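Gamma-glutamyltranspeptidase (Streptomyces lincolnensis, PDB 6J3A) probably acts as a gamma-glutamyltranspeptidase-like enzyme of the N-terminal nucleophile hydrolase superfamily, related to LmbA. Local coordinates at residues Gly279-Pro291 and Leu328-Arg341. Sequence-based numbering, arbitrary orientation.
Sequences GPVLLQQLALLPP and LDELLSAEYNAGRR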
# COMPACT_ATOMS: atom_id res chain seq x y z
N GLY A 279 28.75 4.35 -1.40
CA GLY A 279 27.87 5.48 -1.72
C GLY A 279 28.29 6.32 -2.91
O GLY A 279 27.51 6.52 -3.85
N PRO A 280 29.54 6.81 -2.88
CA PRO A 280 30.08 7.62 -3.96
C PRO A 280 30.09 7.02 -5.37
O PRO A 280 30.22 7.78 -6.32
CB PRO A 280 31.50 7.89 -3.48
CG PRO A 280 31.36 7.96 -2.00
CD PRO A 280 30.43 6.82 -1.70
N VAL A 281 29.92 5.70 -5.50
CA VAL A 281 29.91 5.07 -6.82
C VAL A 281 28.70 5.49 -7.67
O VAL A 281 28.77 5.47 -8.90
CB VAL A 281 30.04 3.53 -6.72
CG1 VAL A 281 28.70 2.84 -6.52
CG2 VAL A 281 30.72 2.98 -7.96
N LEU A 282 27.59 5.84 -7.00
CA LEU A 282 26.42 6.45 -7.65
C LEU A 282 26.81 7.81 -8.23
O LEU A 282 26.55 8.11 -9.40
CB LEU A 282 25.25 6.61 -6.66
CG LEU A 282 23.85 6.87 -7.28
CD1 LEU A 282 22.72 6.36 -6.38
CD2 LEU A 282 23.61 8.35 -7.62
N LEU A 283 27.45 8.62 -7.38
CA LEU A 283 27.93 9.94 -7.77
C LEU A 283 28.92 9.86 -8.95
O LEU A 283 28.83 10.65 -9.89
CB LEU A 283 28.54 10.68 -6.56
CG LEU A 283 27.74 10.77 -5.24
CD1 LEU A 283 28.46 11.52 -4.13
CD2 LEU A 283 26.41 11.44 -5.50
N GLN A 284 29.82 8.88 -8.92
CA GLN A 284 30.77 8.67 -10.04
C GLN A 284 30.06 8.31 -11.34
O GLN A 284 30.49 8.71 -12.41
CB GLN A 284 31.80 7.58 -9.70
CG GLN A 284 32.92 8.08 -8.80
CD GLN A 284 34.20 7.27 -8.90
OE1 GLN A 284 34.70 6.78 -7.90
NE2 GLN A 284 34.72 7.12 -10.12
N GLN A 285 28.98 7.55 -11.23
CA GLN A 285 28.17 7.22 -12.39
C GLN A 285 27.50 8.45 -13.03
O GLN A 285 27.38 8.53 -14.25
CB GLN A 285 27.12 6.16 -12.03
CG GLN A 285 27.72 4.77 -11.87
CD GLN A 285 26.72 3.78 -11.32
OE1 GLN A 285 25.96 3.17 -12.07
NE2 GLN A 285 26.70 3.62 -10.01
N LEU A 286 27.10 9.40 -12.18
CA LEU A 286 26.49 10.65 -12.62
C LEU A 286 27.50 11.57 -13.27
O LEU A 286 27.21 12.18 -14.31
CB LEU A 286 25.87 11.39 -11.42
CG LEU A 286 24.61 10.81 -10.80
CD1 LEU A 286 24.28 11.57 -9.52
CD2 LEU A 286 23.45 10.90 -11.77
N ALA A 287 28.67 11.68 -12.64
CA ALA A 287 29.80 12.42 -13.21
C ALA A 287 30.29 11.89 -14.57
O ALA A 287 30.82 12.64 -15.38
CB ALA A 287 30.95 12.43 -12.23
N LEU A 288 30.09 10.60 -14.80
CA LEU A 288 30.46 9.98 -16.08
C LEU A 288 29.58 10.38 -17.24
O LEU A 288 30.01 10.33 -18.39
CB LEU A 288 30.45 8.44 -15.95
CG LEU A 288 31.75 7.62 -15.96
CD1 LEU A 288 33.02 8.43 -15.84
CD2 LEU A 288 31.70 6.57 -14.86
N LEU A 289 28.35 10.78 -16.95
CA LEU A 289 27.35 10.97 -17.99
C LEU A 289 27.67 12.17 -18.87
O LEU A 289 28.17 13.18 -18.37
CB LEU A 289 25.97 11.13 -17.36
CG LEU A 289 25.46 9.93 -16.56
CD1 LEU A 289 24.25 10.34 -15.72
CD2 LEU A 289 25.14 8.74 -17.45
N PRO A 290 27.41 12.07 -20.18
CA PRO A 290 27.45 13.28 -20.99
C PRO A 290 26.25 14.19 -20.70
O PRO A 290 25.24 13.74 -20.15
CB PRO A 290 27.41 12.75 -22.43
CG PRO A 290 26.74 11.44 -22.34
CD PRO A 290 27.09 10.88 -20.99
N PRO A 291 26.34 15.47 -21.09
CA PRO A 291 25.21 16.37 -20.87
C PRO A 291 23.94 15.98 -21.65
O PRO A 291 22.84 16.24 -21.17
CB PRO A 291 25.74 17.74 -21.33
CG PRO A 291 26.96 17.46 -22.15
CD PRO A 291 27.52 16.16 -21.65
N LEU A 328 38.46 11.41 -3.73
CA LEU A 328 37.07 11.55 -4.18
C LEU A 328 36.86 12.76 -5.09
O LEU A 328 36.26 12.63 -6.16
CB LEU A 328 36.15 11.62 -2.96
CG LEU A 328 34.65 11.58 -3.21
CD1 LEU A 328 34.23 10.27 -3.85
CD2 LEU A 328 33.91 11.81 -1.90
N ASP A 329 37.34 13.92 -4.64
CA ASP A 329 37.26 15.18 -5.42
C ASP A 329 37.73 14.98 -6.85
O ASP A 329 37.07 15.40 -7.79
CB ASP A 329 38.13 16.27 -4.79
CG ASP A 329 37.70 16.61 -3.38
OD1 ASP A 329 36.53 16.38 -3.01
OD2 ASP A 329 38.57 17.12 -2.63
N GLU A 330 38.88 14.32 -6.99
CA GLU A 330 39.46 14.03 -8.31
C GLU A 330 38.62 13.04 -9.13
O GLU A 330 38.44 13.23 -10.33
CB GLU A 330 40.91 13.55 -8.14
CG GLU A 330 41.84 14.70 -7.72
CD GLU A 330 43.12 14.25 -7.03
OE1 GLU A 330 43.28 14.54 -5.83
OE2 GLU A 330 43.97 13.62 -7.68
N LEU A 331 38.09 12.02 -8.46
CA LEU A 331 37.20 11.03 -9.08
C LEU A 331 35.88 11.61 -9.59
O LEU A 331 35.30 11.09 -10.55
CB LEU A 331 36.94 9.90 -8.08
CG LEU A 331 38.15 8.98 -7.83
CD1 LEU A 331 37.99 8.23 -6.52
CD2 LEU A 331 38.36 8.00 -8.98
N LEU A 332 35.41 12.69 -8.96
CA LEU A 332 34.24 13.46 -9.42
C LEU A 332 34.56 14.77 -10.17
O LEU A 332 33.65 15.54 -10.48
CB LEU A 332 33.35 13.80 -8.23
CG LEU A 332 32.96 12.62 -7.34
CD1 LEU A 332 32.20 13.15 -6.13
CD2 LEU A 332 32.15 11.58 -8.11
N SER A 333 35.83 15.03 -10.46
CA SER A 333 36.20 16.24 -11.20
C SER A 333 35.83 16.05 -12.66
O SER A 333 35.79 14.92 -13.18
CB SER A 333 37.69 16.54 -11.06
OG SER A 333 38.47 15.60 -11.79
N ALA A 334 35.56 17.16 -13.33
CA ALA A 334 35.18 17.15 -14.73
C ALA A 334 36.33 16.66 -15.61
O ALA A 334 36.14 15.87 -16.54
CB ALA A 334 34.77 18.55 -15.16
N GLU A 335 37.52 17.17 -15.28
CA GLU A 335 38.80 16.76 -15.91
C GLU A 335 38.94 15.23 -16.03
O GLU A 335 39.08 14.69 -17.14
CB GLU A 335 39.98 17.43 -15.12
CG GLU A 335 41.33 16.71 -15.04
CD GLU A 335 42.12 16.69 -16.35
OE1 GLU A 335 41.52 16.53 -17.45
OE2 GLU A 335 43.37 16.83 -16.27
N TYR A 336 38.85 14.55 -14.88
CA TYR A 336 38.98 13.09 -14.78
C TYR A 336 37.93 12.34 -15.61
O TYR A 336 38.25 11.42 -16.39
CB TYR A 336 38.89 12.70 -13.31
CG TYR A 336 38.95 11.22 -13.03
CD1 TYR A 336 40.12 10.50 -13.22
CD2 TYR A 336 37.83 10.54 -12.55
CE1 TYR A 336 40.18 9.15 -12.96
CE2 TYR A 336 37.88 9.19 -12.29
CZ TYR A 336 39.06 8.50 -12.48
OH TYR A 336 39.12 7.15 -12.22
N ASN A 337 36.68 12.76 -15.43
CA ASN A 337 35.52 12.10 -16.02
C ASN A 337 35.40 12.32 -17.53
O ASN A 337 34.88 11.46 -18.26
CB ASN A 337 34.27 12.54 -15.26
CG ASN A 337 34.19 11.91 -13.89
OD1 ASN A 337 33.92 10.72 -13.77
ND2 ASN A 337 34.46 12.69 -12.83
N ALA A 338 35.92 13.45 -18.01
CA ALA A 338 36.02 13.72 -19.44
C ALA A 338 36.91 12.65 -20.07
O ALA A 338 36.57 12.07 -21.10
CB ALA A 338 36.59 15.11 -19.68
N GLY A 339 38.04 12.37 -19.43
CA GLY A 339 38.88 11.26 -19.84
C GLY A 339 38.14 9.94 -19.81
O GLY A 339 38.11 9.20 -20.80
N ARG A 340 37.49 9.66 -18.68
CA ARG A 340 36.86 8.35 -18.43
C ARG A 340 35.69 7.98 -19.35
O ARG A 340 35.61 6.84 -19.78
CB ARG A 340 36.41 8.24 -16.98
CG ARG A 340 37.55 8.38 -15.98
CD ARG A 340 37.64 7.16 -15.11
NE ARG A 340 38.23 6.01 -15.78
CZ ARG A 340 38.11 4.75 -15.38
NH1 ARG A 340 37.40 4.42 -14.29
NH2 ARG A 340 38.70 3.79 -16.08
N ARG A 341 34.81 8.93 -19.64
CA ARG A 341 33.64 8.65 -20.48
C ARG A 341 33.96 8.25 -21.93
O ARG A 341 33.12 7.65 -22.59
CB ARG A 341 32.62 9.80 -20.46
CG ARG A 341 32.93 11.04 -21.30
CD ARG A 341 31.75 12.02 -21.25
NE ARG A 341 31.46 12.39 -19.86
CZ ARG A 341 31.84 13.51 -19.24
NH1 ARG A 341 31.52 13.68 -17.96
NH2 ARG A 341 32.51 14.46 -19.87
O HOH W 1 33.45 8.63 -12.35
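With chi1 at 78°, CG of R341 sits between the two backbone branches, and the chain then bends at chi3, which lays its guanidinium against the C-terminal end of helix 280-288. NE gives a nearly straight bond to L288 O (2.9 Å, 174°). That oxygen lies in the guanidinium plane, while NE sits above the carbonyl plane. NH1 adds a weak bond to A287 O at 2.9 Å. P290 CA lies over one face of the guanidinium. The positive charge probably also suits the negative end of the helix dipole.

N337 is the next anchor. Its ND2 donates to L331 O and S333 O, which fixes the amide between the two short helices of 328-341. A287 CB rests 3.6 Å from this ND2. A water accepts a hydrogen bond from Q284 NE2 and lies close to both N337 OD1 and Q284 O. The Q284 chain reaches out straight past CG, and its amide crosses L331. Y320 and D315 hold the polar end of Q284.

L332 puts CD2 3.6 Å from Q284 CG, at about a right angle, and also against L283. At the other end, P280 CB meets L328 CD1 at 3.6 Å.

S333 OG caps helix 334-341 by accepting from Y336 N. The axes of helices 280-288 and 334-341 cross at -72°, 9.7 Å apart. On its other sides, helix 280-288 touches strand 256-265 and helices 299-319 and 506-519. The arrangement is peripheral helix packing over the beta core of an Ntn-hydrolase fold, with an arginine bound to carbonyls at a helix C-terminus.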